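Local coordinates for protein DOA1 (Saccharomyces cerevisiae, PDB 3ODT) that binds ubiquitin through its WD40 beta-propeller domain and probably takes part in regulating the turnover of F-box proteins, at residues Lys15-Asp20 with Val32-Arg37; Gln139-Ser144 with Ser162-Ile167. All coordinates share one frame; numbering follows the deposited sequence.

Interaction 1: residues Lys15-Asp20 with Val32-Arg37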
loop_
_atom_site.group_PDB
_atom_site.type_symbol
_atom_site.label_atom_id
_atom_site.label_comp_id
_atom_site.label_asym_id
_atom_site.label_seq_id
_atom_site.Cartn_x
_atom_site.Cartn_y
_atom_site.Cartn_z
ATOM N N LYS A 15 -11.468 -1.981 -15.865
ATOM C CA LYS A 15 -11.268 -3.320 -16.373
ATOM C C LYS A 15 -10.088 -3.340 -17.352
ATOM O O LYS A 15 -9.983 -2.482 -18.198
ATOM C CB LYS A 15 -12.558 -3.774 -17.075
ATOM C CG LYS A 15 -12.528 -5.183 -17.621
ATOM C CD LYS A 15 -13.849 -5.600 -18.235
ATOM C CE LYS A 15 -13.785 -7.106 -18.667
ATOM N NZ LYS A 15 -15.010 -7.679 -19.311
ATOM N N GLY A 16 -9.207 -4.320 -17.210
ATOM C CA GLY A 16 -8.115 -4.489 -18.145
ATOM C C GLY A 16 -7.107 -5.531 -17.686
ATOM O O GLY A 16 -6.565 -6.276 -18.502
ATOM N N HIS A 17 -6.828 -5.583 -16.387
ATOM C CA HIS A 17 -5.890 -6.576 -15.907
ATOM C C HIS A 17 -6.438 -7.989 -16.115
ATOM O O HIS A 17 -7.636 -8.238 -15.983
ATOM C CB HIS A 17 -5.583 -6.355 -14.419
ATOM C CG HIS A 17 -4.638 -5.227 -14.151
ATOM N ND1 HIS A 17 -3.332 -5.248 -14.573
ATOM C CD2 HIS A 17 -4.820 -4.037 -13.522
ATOM C CE1 HIS A 17 -2.729 -4.140 -14.177
ATOM N NE2 HIS A 17 -3.617 -3.386 -13.553
ATOM N N ASP A 18 -5.537 -8.928 -16.376
ATOM C CA ASP A 18 -5.930 -10.311 -16.609
ATOM C C ASP A 18 -5.667 -11.251 -15.410
ATOM O O ASP A 18 -5.941 -12.446 -15.493
ATOM C CB ASP A 18 -5.189 -10.846 -17.825
ATOM C CG ASP A 18 -5.549 -10.098 -19.075
ATOM O OD1 ASP A 18 -6.758 -9.783 -19.241
ATOM O OD2 ASP A 18 -4.631 -9.866 -19.892
ATOM N N GLN A 19 -5.063 -10.718 -14.346
ATOM C CA GLN A 19 -4.888 -11.463 -13.103
ATOM C C GLN A 19 -5.021 -10.494 -11.929
ATOM O O GLN A 19 -5.257 -9.305 -12.131
ATOM C CB GLN A 19 -3.525 -12.169 -13.076
ATOM C CG GLN A 19 -3.327 -13.212 -14.162
ATOM C CD GLN A 19 -4.185 -14.443 -13.985
ATOM O OE1 GLN A 19 -4.659 -14.736 -12.884
ATOM N NE2 GLN A 19 -4.394 -15.188 -15.084
ATOM N N ASP A 20 -4.868 -10.995 -10.707
ATOM C CA ASP A 20 -5.200 -10.185 -9.554
ATOM C C ASP A 20 -4.500 -8.841 -9.610
ATOM O O ASP A 20 -3.314 -8.766 -9.959
ATOM C CB ASP A 20 -4.785 -10.865 -8.239
ATOM C CG ASP A 20 -5.603 -12.092 -7.918
ATOM O OD1 ASP A 20 -6.209 -12.676 -8.816
ATOM O OD2 ASP A 20 -5.647 -12.456 -6.739
ATOM N N VAL A 32 -4.807 7.220 -11.793
ATOM C CA VAL A 32 -4.458 6.191 -10.838
ATOM C C VAL A 32 -3.647 5.115 -11.557
ATOM O O VAL A 32 -3.744 4.941 -12.786
ATOM C CB VAL A 32 -5.676 5.590 -10.126
ATOM C CG1 VAL A 32 -6.540 6.690 -9.470
ATOM C CG2 VAL A 32 -6.512 4.739 -11.043
ATOM N N ALA A 33 -2.880 4.358 -10.782
ATOM C CA ALA A 33 -2.061 3.293 -11.341
ATOM C C ALA A 33 -2.237 1.997 -10.569
ATOM O O ALA A 33 -2.568 1.985 -9.381
ATOM C CB ALA A 33 -0.608 3.700 -11.389
ATOM N N SER A 34 -2.034 0.896 -11.265
ATOM C CA SER A 34 -2.225 -0.419 -10.667
ATOM C C SER A 34 -1.205 -1.385 -11.228
ATOM O O SER A 34 -0.724 -1.212 -12.334
ATOM C CB SER A 34 -3.637 -0.935 -10.964
ATOM O OG SER A 34 -3.866 -0.953 -12.370
ATOM N N VAL A 35 -0.883 -2.406 -10.430
ATOM C CA VAL A 35 -0.004 -3.474 -10.883
ATOM C C VAL A 35 -0.642 -4.802 -10.546
ATOM O O VAL A 35 -1.514 -4.892 -9.666
ATOM C CB VAL A 35 1.410 -3.361 -10.279
ATOM C CG1 VAL A 35 2.087 -2.012 -10.615
ATOM C CG2 VAL A 35 1.374 -3.588 -8.783
ATOM N N SER A 36 -0.220 -5.843 -11.241
ATOM C CA SER A 36 -0.962 -7.077 -11.238
ATOM C C SER A 36 -0.044 -8.273 -11.397
ATOM O O SER A 36 1.068 -8.151 -11.921
ATOM C CB SER A 36 -1.974 -7.021 -12.401
ATOM O OG SER A 36 -2.544 -8.268 -12.703
ATOM N N ARG A 37 -0.523 -9.442 -11.003
ATOM C CA ARG A 37 0.149 -10.688 -11.340
ATOM C C ARG A 37 0.209 -10.953 -12.849
ATOM O O ARG A 37 0.943 -11.844 -13.282
ATOM C CB ARG A 37 -0.518 -11.826 -10.612
ATOM C CG ARG A 37 -0.237 -11.815 -9.120
ATOM C CD ARG A 37 -1.196 -12.765 -8.427
ATOM N NE ARG A 37 -1.066 -14.152 -8.863
ATOM C CZ ARG A 37 -0.285 -15.053 -8.277
ATOM N NH1 ARG A 37 0.466 -14.717 -7.230
ATOM N NH2 ARG A 37 -0.254 -16.297 -8.730
#

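Interaction 2: residues Gln139-Ser144 with Ser162-Ile167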
loop_
_atom_site.group_PDB
_atom_site.type_symbol
_atom_site.label_atom_id
_atom_site.label_comp_id
_atom_site.label_asym_id
_atom_site.label_seq_id
_atom_site.Cartn_x
_atom_site.Cartn_y
_atom_site.Cartn_z
ATOM N N GLN A 139 18.034 -4.900 7.856
ATOM C CA GLN A 139 18.187 -6.331 8.013
ATOM C C GLN A 139 18.153 -6.663 9.515
ATOM O O GLN A 139 19.049 -6.269 10.270
ATOM C CB GLN A 139 19.521 -6.764 7.364
ATOM C CG GLN A 139 19.693 -8.285 7.158
ATOM C CD GLN A 139 20.824 -8.630 6.167
ATOM O OE1 GLN A 139 20.750 -8.296 4.976
ATOM N NE2 GLN A 139 21.863 -9.310 6.654
ATOM N N ALA A 140 17.103 -7.371 9.923
ATOM C CA ALA A 140 16.901 -7.735 11.318
ATOM C C ALA A 140 15.747 -8.727 11.484
ATOM O O ALA A 140 15.838 -9.663 12.278
ATOM C CB ALA A 140 16.658 -6.493 12.162
ATOM N N HIS A 141 14.665 -8.521 10.736
ATOM C CA HIS A 141 13.505 -9.398 10.834
ATOM C C HIS A 141 13.862 -10.836 10.466
ATOM O O HIS A 141 14.741 -11.074 9.632
ATOM C CB HIS A 141 12.368 -8.942 9.918
ATOM C CG HIS A 141 11.609 -7.768 10.436
ATOM N ND1 HIS A 141 10.777 -7.849 11.534
ATOM C CD2 HIS A 141 11.519 -6.493 9.984
ATOM C CE1 HIS A 141 10.234 -6.663 11.750
ATOM N NE2 HIS A 141 10.664 -5.831 10.821
ATOM N N ASN A 142 13.129 -11.781 11.054
ATOM C CA ASN A 142 13.384 -13.204 10.873
ATOM C C ASN A 142 12.499 -13.880 9.829
ATOM O O ASN A 142 12.554 -15.089 9.655
ATOM C CB ASN A 142 13.194 -13.936 12.214
ATOM C CG ASN A 142 14.081 -15.134 12.345
ATOM O OD1 ASN A 142 15.057 -15.278 11.605
ATOM N ND2 ASN A 142 13.765 -16.005 13.300
ATOM N N ALA A 143 11.672 -13.092 9.163
ATOM C CA ALA A 143 10.755 -13.561 8.156
ATOM C C ALA A 143 10.373 -12.383 7.270
ATOM O O ALA A 143 10.813 -11.247 7.507
ATOM C CB ALA A 143 9.513 -14.192 8.789
ATOM N N SER A 144 9.585 -12.673 6.247
ATOM C CA SER A 144 9.243 -11.687 5.230
ATOM C C SER A 144 8.802 -10.372 5.837
ATOM O O SER A 144 8.085 -10.351 6.833
ATOM C CB SER A 144 8.129 -12.230 4.350
ATOM O OG SER A 144 8.595 -13.353 3.647
ATOM N N SER A 162 6.378 -7.359 9.758
ATOM C CA SER A 162 6.880 -8.666 9.342
ATOM C C SER A 162 6.027 -9.868 9.705
ATOM O O SER A 162 5.259 -9.873 10.675
ATOM C CB SER A 162 8.313 -8.817 9.885
ATOM O OG SER A 162 8.889 -10.084 9.668
ATOM N N ALA A 163 6.205 -10.934 8.918
ATOM C CA ALA A 163 5.656 -12.242 9.221
ATOM C C ALA A 163 6.226 -12.818 10.508
ATOM O O ALA A 163 5.700 -13.822 11.021
ATOM C CB ALA A 163 5.915 -13.216 8.039
ATOM N N ASP A 164 7.282 -12.194 11.046
ATOM C CA ASP A 164 7.824 -12.666 12.323
ATOM C C ASP A 164 7.008 -12.149 13.515
ATOM O O ASP A 164 7.349 -12.381 14.660
ATOM C CB ASP A 164 9.332 -12.373 12.455
ATOM C CG ASP A 164 9.661 -10.895 12.648
ATOM O OD1 ASP A 164 8.757 -10.064 12.844
ATOM O OD2 ASP A 164 10.862 -10.552 12.584
ATOM N N LYS A 165 5.885 -11.509 13.208
ATOM C CA LYS A 165 4.894 -11.048 14.194
ATOM C C LYS A 165 5.318 -9.778 14.936
ATOM O O LYS A 165 4.772 -9.455 15.966
ATOM C CB LYS A 165 4.486 -12.160 15.167
ATOM C CG LYS A 165 4.082 -13.427 14.456
ATOM C CD LYS A 165 3.527 -14.468 15.415
ATOM C CE LYS A 165 4.632 -15.024 16.304
ATOM N NZ LYS A 165 4.148 -16.078 17.281
ATOM N N THR A 166 6.301 -9.067 14.386
ATOM C CA THR A 166 6.771 -7.834 15.008
ATOM C C THR A 166 6.736 -6.671 14.027
ATOM O O THR A 166 6.730 -6.858 12.794
ATOM C CB THR A 166 8.210 -7.932 15.559
ATOM O OG1 THR A 166 9.142 -7.907 14.462
ATOM C CG2 THR A 166 8.420 -9.180 16.454
ATOM N N ILE A 167 6.722 -5.479 14.614
ATOM C CA ILE A 167 6.908 -4.194 13.934
ATOM C C ILE A 167 8.226 -3.655 14.481
ATOM O O ILE A 167 8.447 -3.740 15.685
ATOM C CB ILE A 167 5.745 -3.231 14.238
ATOM C CG1 ILE A 167 4.461 -3.820 13.636
ATOM C CG2 ILE A 167 5.999 -1.866 13.649
ATOM C CD1 ILE A 167 3.289 -3.708 14.509
#

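Interaction 1: residues Lys15-Asp20 with Val32-Arg37
The Asp-His-Ser-Trp tetrad of WD40 repeats is formed here, where H17, in the loop between neighbouring blades, meets S34 on strand 31-36. The two side chains join at H17 NE2 and S34 OG, 2.7 Å apart, with the hydroxyl in the plane of the imidazole at its edge. Serine suits this place because its short hydroxyl can serve two rings at once: W44 NE1 also bonds S34 OG, while D38 OD2 takes the other ring nitrogen, H17 ND1, so the histidine is held at both nitrogens and fixed in rotation. S36 lies over one face of the ring, its CB 3.1 Å from H17 ND1. With OG anti to the backbone N (chi1 166°), its hydroxyl turns to the loop carbonyls; S36 OG is 2.9 Å from D20 O and 3.0 Å from Q19 O, two acceptors that its single proton could serve, and D38 N donates to this oxygen. Just past the strand, R37 N donates to D20 O at 3.1 Å. Q19 CB rests on R37 CB at 3.9 Å. D20 is one of the calcium-site residues, with S285 and N287, and its OD2 is bonded by W270 NE1. H17, S34 and S36 are buried, and the imidazole has a partner at each nitrogen, while D20 O ties the loop to the end of strand 31-36, at R37 N.

Interaction 2: residues Gln139-Ser144 with Ser162-Ile167
The loop 139-144 passes closest to the type I turn S162-K165 where the CA atoms of A143 and D164 are 5.2 Å apart, and A163 N donates to S144 O at 2.9 Å. That carbonyl has a second donor in S162 OG, which comes from above the carbonyl plane. The same hydroxyl receives D164 N, making an ST turn. D164 is the hub of the side chains: aspartate suits the place because its short carboxylate can take loop donors on one oxygen and donors of its own turn on the other. Its CG sits between the backbone N and the carbonyl carbon (chi1 71°), which swings the carboxylate toward the loop. There OD2 accepts H141 ND1 on its syn side at 2.9 Å and N142 N on its anti side at 3.0 Å, both from one face of the carboxylate. H141 NE2 is bonded to T160 OG1; this histidine joined to an aspartate and a strand hydroxyl matches the side-chain network of WD40 repeats. An alanine in place of D164 would probably leave H141 ND1 and N142 N without their shared acceptor and the histidine ring less firmly fixed in rotation. The other oxygen, OD1, takes T166 OG1 at 2.7 Å; T166 N also donates to OD1, which makes an Asx turn. S162 CB packs over the imidazole face, 3.4 Å from its centroid, and two small alanines let loop and turn come close, A143 CB meeting A163 CB at 3.8 Å.

In the fold
Interaction 1 comes first along the chain and is complete before interaction 2 begins; their centres are 28 Å apart, their nearest atoms about 14 Å. Each lies in its own WD repeat of the seven-bladed propeller. The loop 15-20 follows strand 9-14, which closes the ring by pairing with strand 289-293 of the last blade, and leads into the blade that opens with strand 21-26. The loop 139-144 likewise runs from strand 133-139, the outer edge of one blade, to strand 145-150, the start of the next. Two blades separate these two in sequence. Both contacts tie an interblade loop to the second strand of the blade it enters, or to the turn just after it, so the same join recurs in two blades, with variations.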